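PDB 6ARB: citrate lyase subunit beta-like protein from Mycobacterium tuberculosis H37Rv, which is probably a magnesium-binding lyase of the HpcH/HpaI aldolase family that binds coenzyme A and pyruvate, and may play a role in fatty acid biosynthesis. Local coordinates for residues A[21-26]-A[41-46]; A[69-74]-A[91-96]; A[187-192]-A[213-218]. All blocks are in the same frame, centred on the assembly; numbering follows the deposited sequence.

Contact 1 (A[21-26]-A[41-46]); sequences CPADRP and LDLEDG. With COA (coenzyme A), chain F.
A23 sets its methyl against one branch tip of L43, CB to CD2 3.5 Å, just beyond the point where two neighbouring parallel strands of the barrel, 17-22 and 38-42, come to their ends. The backbones are joined there by two hydrogen bonds, from D42 N to C21 O and from A23 N to the carbonyl O of D42, the latter 2.9 Å long with an N-H...O angle of 157°. L43 starts out away from the 21-26 segment; with CG anti to its carbonyl carbon (chi1 -57°), its CD2 still comes back to the methyl.

D42 lies on the face of the sheet that it shares with P22. Its CG stands anti to the backbone N (chi1 -172°), and the carboxylate collects the turn that follows: E44 N meets OD1 from above the carboxylate plane, closing an Asx turn, while G46 N reaches OD2 at 2.7 Å on the syn side, though tilted out of that plane. OD1 also takes a salt bridge from R72. The pantetheine arm of coenzyme A passes alongside, its C3P 3.5 Å from D42 OD2, and P22 CG touches the ligand's O9P at 3.4 Å. C21, whose CB lies on the opposite face of the sheet with that of L41, brings SG within 3.5 Å of the adenine N1A. Further out, a water donates to D24 OD1 and to G46 O, tying the two loops together.

Two backbone N-H groups and an arginine thus converge on one buried carboxylate, which probably stabilises its negative charge and helps fix the shape of the 42-46 turn beside the coenzyme.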
# COMPACT_ATOMS: atom_id res chain seq x y z
N CYS A 21 -3.32 -16.70 -25.01
CA CYS A 21 -3.76 -16.81 -26.40
C CYS A 21 -5.28 -16.97 -26.43
O CYS A 21 -5.83 -17.83 -25.75
CB CYS A 21 -3.06 -17.99 -27.09
SG CYS A 21 -3.44 -18.18 -28.85
N PRO A 22 -5.96 -16.10 -27.20
CA PRO A 22 -7.42 -16.15 -27.36
C PRO A 22 -7.90 -17.51 -27.84
O PRO A 22 -7.37 -18.06 -28.81
CB PRO A 22 -7.69 -15.10 -28.43
CG PRO A 22 -6.57 -14.12 -28.29
CD PRO A 22 -5.36 -14.93 -27.87
N ALA A 23 -8.92 -18.04 -27.18
CA ALA A 23 -9.42 -19.38 -27.49
C ALA A 23 -10.10 -19.48 -28.87
O ALA A 23 -10.37 -20.59 -29.33
CB ALA A 23 -10.36 -19.87 -26.40
N ASP A 24 -10.37 -18.36 -29.52
CA ASP A 24 -11.00 -18.43 -30.83
C ASP A 24 -9.96 -18.34 -31.94
O ASP A 24 -10.28 -18.06 -33.09
CB ASP A 24 -12.10 -17.37 -31.01
CG ASP A 24 -11.56 -15.94 -31.03
OD1 ASP A 24 -10.52 -15.68 -30.39
OD2 ASP A 24 -12.20 -15.09 -31.68
N ARG A 25 -8.71 -18.60 -31.58
CA ARG A 25 -7.60 -18.59 -32.54
C ARG A 25 -6.78 -19.87 -32.42
O ARG A 25 -5.59 -19.81 -32.11
CB ARG A 25 -6.72 -17.36 -32.32
CG ARG A 25 -7.49 -16.05 -32.31
CD ARG A 25 -7.09 -15.16 -33.47
NE ARG A 25 -7.12 -13.75 -33.10
CZ ARG A 25 -6.73 -12.77 -33.91
NH1 ARG A 25 -6.30 -13.05 -35.13
NH2 ARG A 25 -6.79 -11.51 -33.50
N PRO A 26 -7.41 -21.02 -32.67
CA PRO A 26 -6.80 -22.35 -32.47
C PRO A 26 -5.58 -22.64 -33.36
O PRO A 26 -4.83 -23.57 -33.06
CB PRO A 26 -7.94 -23.31 -32.82
CG PRO A 26 -8.80 -22.53 -33.78
CD PRO A 26 -8.76 -21.12 -33.25
N LEU A 41 -5.18 -20.28 -22.27
CA LEU A 41 -6.22 -20.18 -23.29
C LEU A 41 -7.39 -19.33 -22.76
O LEU A 41 -7.96 -19.63 -21.71
CB LEU A 41 -6.68 -21.57 -23.76
CG LEU A 41 -5.57 -22.40 -24.42
CD1 LEU A 41 -5.97 -23.84 -24.65
CD2 LEU A 41 -5.09 -21.75 -25.73
N ASP A 42 -7.71 -18.26 -23.47
CA ASP A 42 -8.64 -17.25 -22.95
C ASP A 42 -10.06 -17.32 -23.51
O ASP A 42 -10.26 -17.20 -24.72
CB ASP A 42 -8.08 -15.84 -23.17
CG ASP A 42 -8.90 -14.77 -22.49
OD1 ASP A 42 -9.59 -15.09 -21.49
OD2 ASP A 42 -8.87 -13.61 -22.94
N LEU A 43 -11.04 -17.52 -22.63
CA LEU A 43 -12.44 -17.46 -23.02
C LEU A 43 -13.07 -16.13 -22.59
O LEU A 43 -14.21 -15.84 -22.94
CB LEU A 43 -13.25 -18.62 -22.42
CG LEU A 43 -12.79 -20.05 -22.72
CD1 LEU A 43 -13.49 -21.03 -21.78
CD2 LEU A 43 -13.05 -20.42 -24.17
N GLU A 44 -12.33 -15.34 -21.82
CA GLU A 44 -12.84 -14.04 -21.37
C GLU A 44 -12.54 -12.89 -22.34
O GLU A 44 -12.83 -12.98 -23.53
CB GLU A 44 -12.37 -13.72 -19.94
CG GLU A 44 -13.38 -12.88 -19.15
CD GLU A 44 -12.72 -11.79 -18.32
OE1 GLU A 44 -11.53 -11.49 -18.56
OE2 GLU A 44 -13.41 -11.22 -17.44
N ASP A 45 -11.95 -11.80 -21.84
CA ASP A 45 -11.87 -10.55 -22.61
C ASP A 45 -11.12 -10.60 -23.96
O ASP A 45 -11.32 -9.72 -24.80
CB ASP A 45 -11.38 -9.40 -21.74
CG ASP A 45 -12.40 -8.98 -20.69
OD1 ASP A 45 -13.56 -9.42 -20.78
OD2 ASP A 45 -12.04 -8.20 -19.78
N GLY A 46 -10.28 -11.61 -24.16
CA GLY A 46 -9.58 -11.75 -25.43
C GLY A 46 -10.53 -12.08 -26.58
O GLY A 46 -10.21 -11.91 -27.77
N1A COA F . -0.47 -16.45 -29.15
C2A COA F . 0.09 -17.18 -30.14
N3A COA F . 0.66 -16.59 -31.20
C4A COA F . 0.69 -15.25 -31.32
C5A COA F . 0.12 -14.46 -30.32
C6A COA F . -0.46 -15.11 -29.22
N6A COA F . -1.07 -14.29 -28.14
N7A COA F . 0.28 -13.16 -30.67
C8A COA F . 0.93 -13.14 -31.86
N9A COA F . 1.17 -14.40 -32.25
C1B COA F . 1.86 -14.79 -33.46
C2B COA F . 1.15 -14.50 -34.69
O2B COA F . 0.37 -15.59 -35.02
C3B COA F . 2.22 -14.39 -35.64
O3B COA F . 2.64 -15.67 -35.92
P3B COA F . 3.36 -15.96 -37.27
O7A COA F . 3.47 -14.68 -38.05
O8A COA F . 2.53 -16.96 -38.03
O9A COA F . 4.73 -16.53 -36.98
C4B COA F . 3.27 -13.71 -34.90
O4B COA F . 3.06 -14.09 -33.53
C5B COA F . 3.17 -12.26 -35.04
O5B COA F . 1.91 -11.73 -35.02
P1A COA F . 1.61 -10.22 -34.80
O1A COA F . 1.39 -9.59 -36.14
O2A COA F . 2.77 -9.56 -34.12
O3A COA F . 0.33 -10.13 -33.91
P2A COA F . -1.12 -9.88 -34.48
O4A COA F . -1.16 -8.58 -35.25
O5A COA F . -1.56 -11.01 -35.36
O6A COA F . -2.13 -9.76 -33.30
CBP COA F . -2.67 -9.61 -30.91
CCP COA F . -1.71 -9.29 -32.06
CDP COA F . -4.11 -9.69 -31.43
CEP COA F . -2.59 -8.57 -29.82
CAP COA F . -2.23 -10.98 -30.34
OAP COA F . -0.94 -10.83 -29.86
C9P COA F . -3.05 -11.48 -29.17
O9P COA F . -4.05 -12.16 -29.35
N8P COA F . -2.62 -11.12 -27.86
C7P COA F . -3.35 -11.58 -26.66
C6P COA F . -4.55 -10.77 -26.24
C5P COA F . -5.26 -11.34 -25.05
O5P COA F . -5.25 -12.56 -24.87
N4P COA F . -5.93 -10.44 -24.14
C3P COA F . -6.59 -10.99 -23.00
C2P COA F . -5.75 -11.01 -21.74
S1P COA F . -4.70 -9.59 -21.49
O HOH W 1 -10.00 -13.17 -30.27

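Contact 2 (A[69-74]-A[91-96]); sequences TVVRIN and TAYTTV. With COA (coenzyme A), chain F.
V71 has CG1 anti to the backbone N (chi1 175°), which leaves CG2 anti to the carbonyl carbon and directed at Y93, whose own chi1 of -61° brings the ring to meet it; V71 CG2 lies 3.7 Å from Y93 CD2, and the two side chains cross at about a right angle. This is one step of a TIM barrel, in which the beta-alpha-beta unit of strand 69-72, helix 79-88 and strand 95-98 lays two parallel strands side by side.

T69 meets the ring at another atom, its CG2 3.8 Å from Y93 CE1, both approaches being oblique, so the aromatic group spans T69 and V71 of strand 69-72. The phenol OH is held by L64 N, and an ST turn, in which T91 OG1 accepts from Y93 N, shapes the chain just before strand 95-98.

Strand pairing is documented by V71 N donating to T95 O, at an N-H...O angle of 163°, and by the close approach of V96 CA to V71 O, 3.2 Å. I73 CG2 then packs on V96 CG1 at 4.0 Å. A water bridges the segments where the strands begin, donating to T69 O and accepting from T94 N.

R72, between V71 and I73, points away from strand 95-98. It is a substrate-binding residue: NH1 is hydrogen-bonded to the bound pyruvate, and R72 NH2 lies 3.2 Å from C2P of coenzyme A.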
# COMPACT_ATOMS: atom_id res chain seq x y z
N THR A 69 -1.01 -25.90 -19.51
CA THR A 69 -2.05 -25.05 -20.06
C THR A 69 -3.04 -24.70 -18.97
O THR A 69 -3.42 -25.55 -18.18
CB THR A 69 -2.80 -25.77 -21.21
OG1 THR A 69 -1.85 -26.34 -22.12
CG2 THR A 69 -3.70 -24.81 -21.97
N VAL A 70 -3.43 -23.43 -18.92
CA VAL A 70 -4.44 -22.93 -18.00
C VAL A 70 -5.56 -22.37 -18.87
O VAL A 70 -5.30 -21.94 -19.99
CB VAL A 70 -3.87 -21.80 -17.10
CG1 VAL A 70 -4.98 -21.15 -16.26
CG2 VAL A 70 -2.75 -22.35 -16.23
N VAL A 71 -6.80 -22.41 -18.40
CA VAL A 71 -7.89 -21.79 -19.16
C VAL A 71 -8.50 -20.63 -18.38
O VAL A 71 -9.02 -20.81 -17.28
CB VAL A 71 -9.01 -22.82 -19.48
CG1 VAL A 71 -10.19 -22.13 -20.16
CG2 VAL A 71 -8.46 -23.94 -20.34
N ARG A 72 -8.45 -19.42 -18.94
CA ARG A 72 -9.15 -18.32 -18.27
C ARG A 72 -10.63 -18.34 -18.64
O ARG A 72 -11.00 -18.12 -19.79
CB ARG A 72 -8.54 -16.94 -18.59
CG ARG A 72 -9.24 -15.83 -17.80
CD ARG A 72 -8.51 -14.51 -17.86
NE ARG A 72 -8.70 -13.83 -19.14
CZ ARG A 72 -8.38 -12.56 -19.36
NH1 ARG A 72 -7.84 -11.84 -18.39
NH2 ARG A 72 -8.59 -12.02 -20.56
N ILE A 73 -11.47 -18.61 -17.65
CA ILE A 73 -12.90 -18.68 -17.86
C ILE A 73 -13.50 -17.31 -17.61
O ILE A 73 -12.77 -16.35 -17.39
CB ILE A 73 -13.53 -19.73 -16.94
CG1 ILE A 73 -13.20 -19.42 -15.47
CG2 ILE A 73 -13.06 -21.12 -17.35
CD1 ILE A 73 -13.91 -20.35 -14.49
N ASN A 74 -14.82 -17.21 -17.67
CA ASN A 74 -15.47 -15.94 -17.35
C ASN A 74 -15.76 -15.77 -15.86
O ASN A 74 -15.59 -16.70 -15.07
CB ASN A 74 -16.73 -15.74 -18.21
CG ASN A 74 -16.38 -15.46 -19.68
OD1 ASN A 74 -16.13 -14.31 -20.07
ND2 ASN A 74 -16.35 -16.51 -20.49
N THR A 91 -12.93 -31.50 -21.81
CA THR A 91 -11.49 -31.36 -21.97
C THR A 91 -10.78 -32.05 -20.82
O THR A 91 -11.42 -32.53 -19.89
CB THR A 91 -11.07 -29.89 -21.94
OG1 THR A 91 -11.17 -29.39 -20.60
CG2 THR A 91 -11.94 -29.05 -22.87
N ALA A 92 -9.45 -32.06 -20.88
CA ALA A 92 -8.64 -32.59 -19.79
C ALA A 92 -8.01 -31.49 -18.94
O ALA A 92 -7.11 -31.76 -18.15
CB ALA A 92 -7.56 -33.51 -20.34
N TYR A 93 -8.47 -30.25 -19.11
CA TYR A 93 -7.91 -29.11 -18.38
C TYR A 93 -8.33 -29.09 -16.91
O TYR A 93 -9.52 -29.23 -16.59
CB TYR A 93 -8.25 -27.79 -19.07
CG TYR A 93 -7.70 -27.72 -20.46
CD1 TYR A 93 -6.36 -28.01 -20.72
CD2 TYR A 93 -8.52 -27.40 -21.54
CE1 TYR A 93 -5.85 -27.97 -22.03
CE2 TYR A 93 -8.02 -27.35 -22.84
CZ TYR A 93 -6.69 -27.64 -23.08
OH TYR A 93 -6.19 -27.59 -24.37
N THR A 94 -7.37 -28.91 -16.01
CA THR A 94 -7.65 -28.99 -14.57
C THR A 94 -7.37 -27.70 -13.81
O THR A 94 -7.75 -27.57 -12.65
CB THR A 94 -6.84 -30.11 -13.90
OG1 THR A 94 -5.45 -29.88 -14.09
CG2 THR A 94 -7.22 -31.47 -14.49
N THR A 95 -6.70 -26.75 -14.45
CA THR A 95 -6.45 -25.45 -13.84
C THR A 95 -7.16 -24.36 -14.65
O THR A 95 -7.07 -24.33 -15.88
CB THR A 95 -4.94 -25.14 -13.72
OG1 THR A 95 -4.30 -26.20 -13.00
CG2 THR A 95 -4.71 -23.84 -12.97
N VAL A 96 -7.88 -23.49 -13.95
CA VAL A 96 -8.55 -22.35 -14.56
C VAL A 96 -8.11 -21.04 -13.93
O VAL A 96 -7.72 -20.99 -12.75
CB VAL A 96 -10.09 -22.42 -14.45
CG1 VAL A 96 -10.66 -23.54 -15.34
CG2 VAL A 96 -10.51 -22.58 -12.99
N1A COA F . -0.47 -16.45 -29.15
C2A COA F . 0.09 -17.18 -30.14
N3A COA F . 0.66 -16.59 -31.20
C4A COA F . 0.69 -15.25 -31.32
C5A COA F . 0.12 -14.46 -30.32
C6A COA F . -0.46 -15.11 -29.22
N6A COA F . -1.07 -14.29 -28.14
N7A COA F . 0.28 -13.16 -30.67
C8A COA F . 0.93 -13.14 -31.86
N9A COA F . 1.17 -14.40 -32.25
C1B COA F . 1.86 -14.79 -33.46
C2B COA F . 1.15 -14.50 -34.69
O2B COA F . 0.37 -15.59 -35.02
C3B COA F . 2.22 -14.39 -35.64
O3B COA F . 2.64 -15.67 -35.92
P3B COA F . 3.36 -15.96 -37.27
O7A COA F . 3.47 -14.68 -38.05
O8A COA F . 2.53 -16.96 -38.03
O9A COA F . 4.73 -16.53 -36.98
C4B COA F . 3.27 -13.71 -34.90
O4B COA F . 3.06 -14.09 -33.53
C5B COA F . 3.17 -12.26 -35.04
O5B COA F . 1.91 -11.73 -35.02
P1A COA F . 1.61 -10.22 -34.80
O1A COA F . 1.39 -9.59 -36.14
O2A COA F . 2.77 -9.56 -34.12
O3A COA F . 0.33 -10.13 -33.91
P2A COA F . -1.12 -9.88 -34.48
O4A COA F . -1.16 -8.58 -35.25
O5A COA F . -1.56 -11.01 -35.36
O6A COA F . -2.13 -9.76 -33.30
CBP COA F . -2.67 -9.61 -30.91
CCP COA F . -1.71 -9.29 -32.06
CDP COA F . -4.11 -9.69 -31.43
CEP COA F . -2.59 -8.57 -29.82
CAP COA F . -2.23 -10.98 -30.34
OAP COA F . -0.94 -10.83 -29.86
C9P COA F . -3.05 -11.48 -29.17
O9P COA F . -4.05 -12.16 -29.35
N8P COA F . -2.62 -11.12 -27.86
C7P COA F . -3.35 -11.58 -26.66
C6P COA F . -4.55 -10.77 -26.24
C5P COA F . -5.26 -11.34 -25.05
O5P COA F . -5.25 -12.56 -24.87
N4P COA F . -5.93 -10.44 -24.14
C3P COA F . -6.59 -10.99 -23.00
C2P COA F . -5.75 -11.01 -21.74
S1P COA F . -4.70 -9.59 -21.49
O HOH W 2 -5.01 -27.73 -17.30

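Contact 3 (A[187-192]-A[213-218]); sequences DAVHLD and VTVCIH. With COA (coenzyme A), chain F.
Just beyond the end of strand 184-187, V189 rests on V215 of strand 213-216, the last strand of the barrel. V189 CG1, anti to the carbonyl carbon (chi1 -61°), reaches V215 CG1 at 3.7 Å and also touches CG2 of I217. The two valines meet at a slant, and the V189 side chain comes to about 4 Å, at nearest atoms, from the bound pyruvate.

The parallel bridge pairs D187 with T214: D187 N-H donates to V213 O in a nearly straight bond, and the return bond from V215 N to D187 O is weak. Past it direct N-H...O pairing gives way to a CA-H...O contact from V189 CA to V215 O, and a water accepts from H190 N and donates to V215 O. Another water joins D187 OD2 to T214 OG1, while D187 OD1 takes a salt bridge from R171 and T214 OG1 pairs with Y229.

The I217 side chain can be followed outward. CB lies 4.0 Å from C7P of coenzyme A. CG1, between the backbone N and carbonyl carbon (chi1 46°), passes 3.6 Å from H190 O, and CD1 at the tip comes to 3.5 Å from the same oxygen. The other branch, CG2, sits 3.7 Å from the ligand's sulfur S1P. I217 O accepts from OAP at 3.2 Å, and weakly from N8P and N6A. H218 donates from NE2 to phosphate oxygen O2A, 2.6 Å away at 163°.

H218 ND1 accepts from S220 N, which leaves the NE2 proton for the phosphate. The loop just after the strand thus holds the ligand by two different groups, the I217 carbonyl and the H218 imidazole.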
# COMPACT_ATOMS: atom_id res chain seq x y z
N ASP A 187 2.75 -11.70 -12.17
CA ASP A 187 2.78 -10.26 -12.45
C ASP A 187 1.99 -9.92 -13.72
O ASP A 187 1.84 -10.77 -14.62
CB ASP A 187 4.23 -9.75 -12.56
CG ASP A 187 4.35 -8.26 -12.27
OD1 ASP A 187 3.43 -7.66 -11.68
OD2 ASP A 187 5.40 -7.68 -12.63
N ALA A 188 1.50 -8.68 -13.78
CA ALA A 188 0.59 -8.19 -14.84
C ALA A 188 1.17 -8.10 -16.25
O ALA A 188 2.38 -7.93 -16.44
CB ALA A 188 0.02 -6.83 -14.44
N VAL A 189 0.28 -8.14 -17.24
CA VAL A 189 0.69 -8.12 -18.64
C VAL A 189 1.30 -6.77 -19.05
O VAL A 189 0.97 -5.74 -18.46
CB VAL A 189 -0.49 -8.45 -19.58
CG1 VAL A 189 -1.04 -9.86 -19.30
CG2 VAL A 189 -1.59 -7.40 -19.44
N HIS A 190 2.19 -6.79 -20.04
CA HIS A 190 2.76 -5.56 -20.58
C HIS A 190 2.11 -5.36 -21.94
O HIS A 190 2.40 -6.09 -22.89
CB HIS A 190 4.29 -5.68 -20.71
CG HIS A 190 5.00 -4.37 -20.88
ND1 HIS A 190 5.36 -3.57 -19.81
CD2 HIS A 190 5.45 -3.73 -21.99
CE1 HIS A 190 5.98 -2.49 -20.26
NE2 HIS A 190 6.05 -2.57 -21.58
N LEU A 191 1.22 -4.37 -22.02
CA LEU A 191 0.37 -4.17 -23.19
C LEU A 191 1.07 -3.55 -24.39
O LEU A 191 0.62 -3.70 -25.52
CB LEU A 191 -0.83 -3.30 -22.82
CG LEU A 191 -1.84 -3.89 -21.83
CD1 LEU A 191 -3.09 -3.04 -21.84
CD2 LEU A 191 -2.16 -5.31 -22.20
N ASP A 192 2.15 -2.83 -24.12
CA ASP A 192 2.94 -2.20 -25.17
C ASP A 192 3.90 -3.23 -25.75
O ASP A 192 5.00 -3.42 -25.25
CB ASP A 192 3.71 -1.01 -24.61
CG ASP A 192 4.37 -0.18 -25.70
OD1 ASP A 192 4.41 -0.63 -26.87
OD2 ASP A 192 4.87 0.92 -25.38
N VAL A 213 5.95 -15.65 -12.02
CA VAL A 213 5.55 -15.60 -13.42
C VAL A 213 5.33 -14.17 -13.87
O VAL A 213 4.81 -13.34 -13.13
CB VAL A 213 4.23 -16.38 -13.63
CG1 VAL A 213 3.67 -16.13 -15.04
CG2 VAL A 213 4.44 -17.87 -13.39
N THR A 214 5.77 -13.87 -15.10
CA THR A 214 5.34 -12.64 -15.77
C THR A 214 4.48 -13.08 -16.96
O THR A 214 4.93 -13.80 -17.84
CB THR A 214 6.53 -11.75 -16.23
OG1 THR A 214 7.15 -11.15 -15.09
CG2 THR A 214 6.04 -10.62 -17.16
N VAL A 215 3.21 -12.68 -16.94
CA VAL A 215 2.31 -13.06 -18.01
C VAL A 215 2.48 -12.15 -19.21
O VAL A 215 2.55 -10.92 -19.07
CB VAL A 215 0.84 -12.99 -17.56
CG1 VAL A 215 -0.09 -13.43 -18.69
CG2 VAL A 215 0.64 -13.85 -16.33
N CYS A 216 2.51 -12.75 -20.39
CA CYS A 216 2.77 -12.04 -21.64
C CYS A 216 1.56 -12.10 -22.56
O CYS A 216 0.72 -12.98 -22.42
CB CYS A 216 3.95 -12.70 -22.35
SG CYS A 216 5.47 -12.70 -21.41
N ILE A 217 1.50 -11.20 -23.54
CA ILE A 217 0.43 -11.21 -24.52
C ILE A 217 0.92 -11.36 -25.98
O ILE A 217 0.12 -11.30 -26.92
CB ILE A 217 -0.54 -9.99 -24.35
CG1 ILE A 217 0.23 -8.68 -24.16
CG2 ILE A 217 -1.45 -10.20 -23.14
CD1 ILE A 217 1.04 -8.24 -25.36
N HIS A 218 2.23 -11.56 -26.17
CA HIS A 218 2.82 -11.77 -27.49
C HIS A 218 4.02 -12.68 -27.32
O HIS A 218 4.78 -12.53 -26.36
CB HIS A 218 3.24 -10.43 -28.10
CG HIS A 218 3.53 -10.50 -29.57
ND1 HIS A 218 4.73 -10.95 -30.08
CD2 HIS A 218 2.78 -10.17 -30.65
CE1 HIS A 218 4.70 -10.91 -31.40
NE2 HIS A 218 3.53 -10.43 -31.77
N1A COA F . -0.47 -16.45 -29.15
C2A COA F . 0.09 -17.18 -30.14
N3A COA F . 0.66 -16.59 -31.20
C4A COA F . 0.69 -15.25 -31.32
C5A COA F . 0.12 -14.46 -30.32
C6A COA F . -0.46 -15.11 -29.22
N6A COA F . -1.07 -14.29 -28.14
N7A COA F . 0.28 -13.16 -30.67
C8A COA F . 0.93 -13.14 -31.86
N9A COA F . 1.17 -14.40 -32.25
C1B COA F . 1.86 -14.79 -33.46
C2B COA F . 1.15 -14.50 -34.69
O2B COA F . 0.37 -15.59 -35.02
C3B COA F . 2.22 -14.39 -35.64
O3B COA F . 2.64 -15.67 -35.92
P3B COA F . 3.36 -15.96 -37.27
O7A COA F . 3.47 -14.68 -38.05
O8A COA F . 2.53 -16.96 -38.03
O9A COA F . 4.73 -16.53 -36.98
C4B COA F . 3.27 -13.71 -34.90
O4B COA F . 3.06 -14.09 -33.53
C5B COA F . 3.17 -12.26 -35.04
O5B COA F . 1.91 -11.73 -35.02
P1A COA F . 1.61 -10.22 -34.80
O1A COA F . 1.39 -9.59 -36.14
O2A COA F . 2.77 -9.56 -34.12
O3A COA F . 0.33 -10.13 -33.91
P2A COA F . -1.12 -9.88 -34.48
O4A COA F . -1.16 -8.58 -35.25
O5A COA F . -1.56 -11.01 -35.36
O6A COA F . -2.13 -9.76 -33.30
CBP COA F . -2.67 -9.61 -30.91
CCP COA F . -1.71 -9.29 -32.06
CDP COA F . -4.11 -9.69 -31.43
CEP COA F . -2.59 -8.57 -29.82
CAP COA F . -2.23 -10.98 -30.34
OAP COA F . -0.94 -10.83 -29.86
C9P COA F . -3.05 -11.48 -29.17
O9P COA F . -4.05 -12.16 -29.35
N8P COA F . -2.62 -11.12 -27.86
C7P COA F . -3.35 -11.58 -26.66
C6P COA F . -4.55 -10.77 -26.24
C5P COA F . -5.26 -11.34 -25.05
O5P COA F . -5.25 -12.56 -24.87
N4P COA F . -5.93 -10.44 -24.14
C3P COA F . -6.59 -10.99 -23.00
C2P COA F . -5.75 -11.01 -21.74
S1P COA F . -4.70 -9.59 -21.49
O HOH W 3 6.72 -8.51 -14.75
O HOH W 4 3.69 -8.97 -20.30

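Overall arrangement
All three contacts belong to one closed eight-stranded parallel barrel and follow in series along the chain. Contact 1 joins its first and second strands, contact 2 the third and fourth, and contact 3 the seventh and eighth. Strand 213-216 neighbours strand 17-22, so the barrel closes between contacts 3 and 1, whose centres are about 15 Å apart. Contacts 1 and 2, about 11 Å apart between centres, touch directly through adjacent strands 38-42 and 69-72; contacts 2 and 3 lie about 19 Å apart between centres. Each reaches coenzyme A, so different strand ends jointly frame the ligand site, and contacts 1 and 3 also meet a second subunit of the trimer.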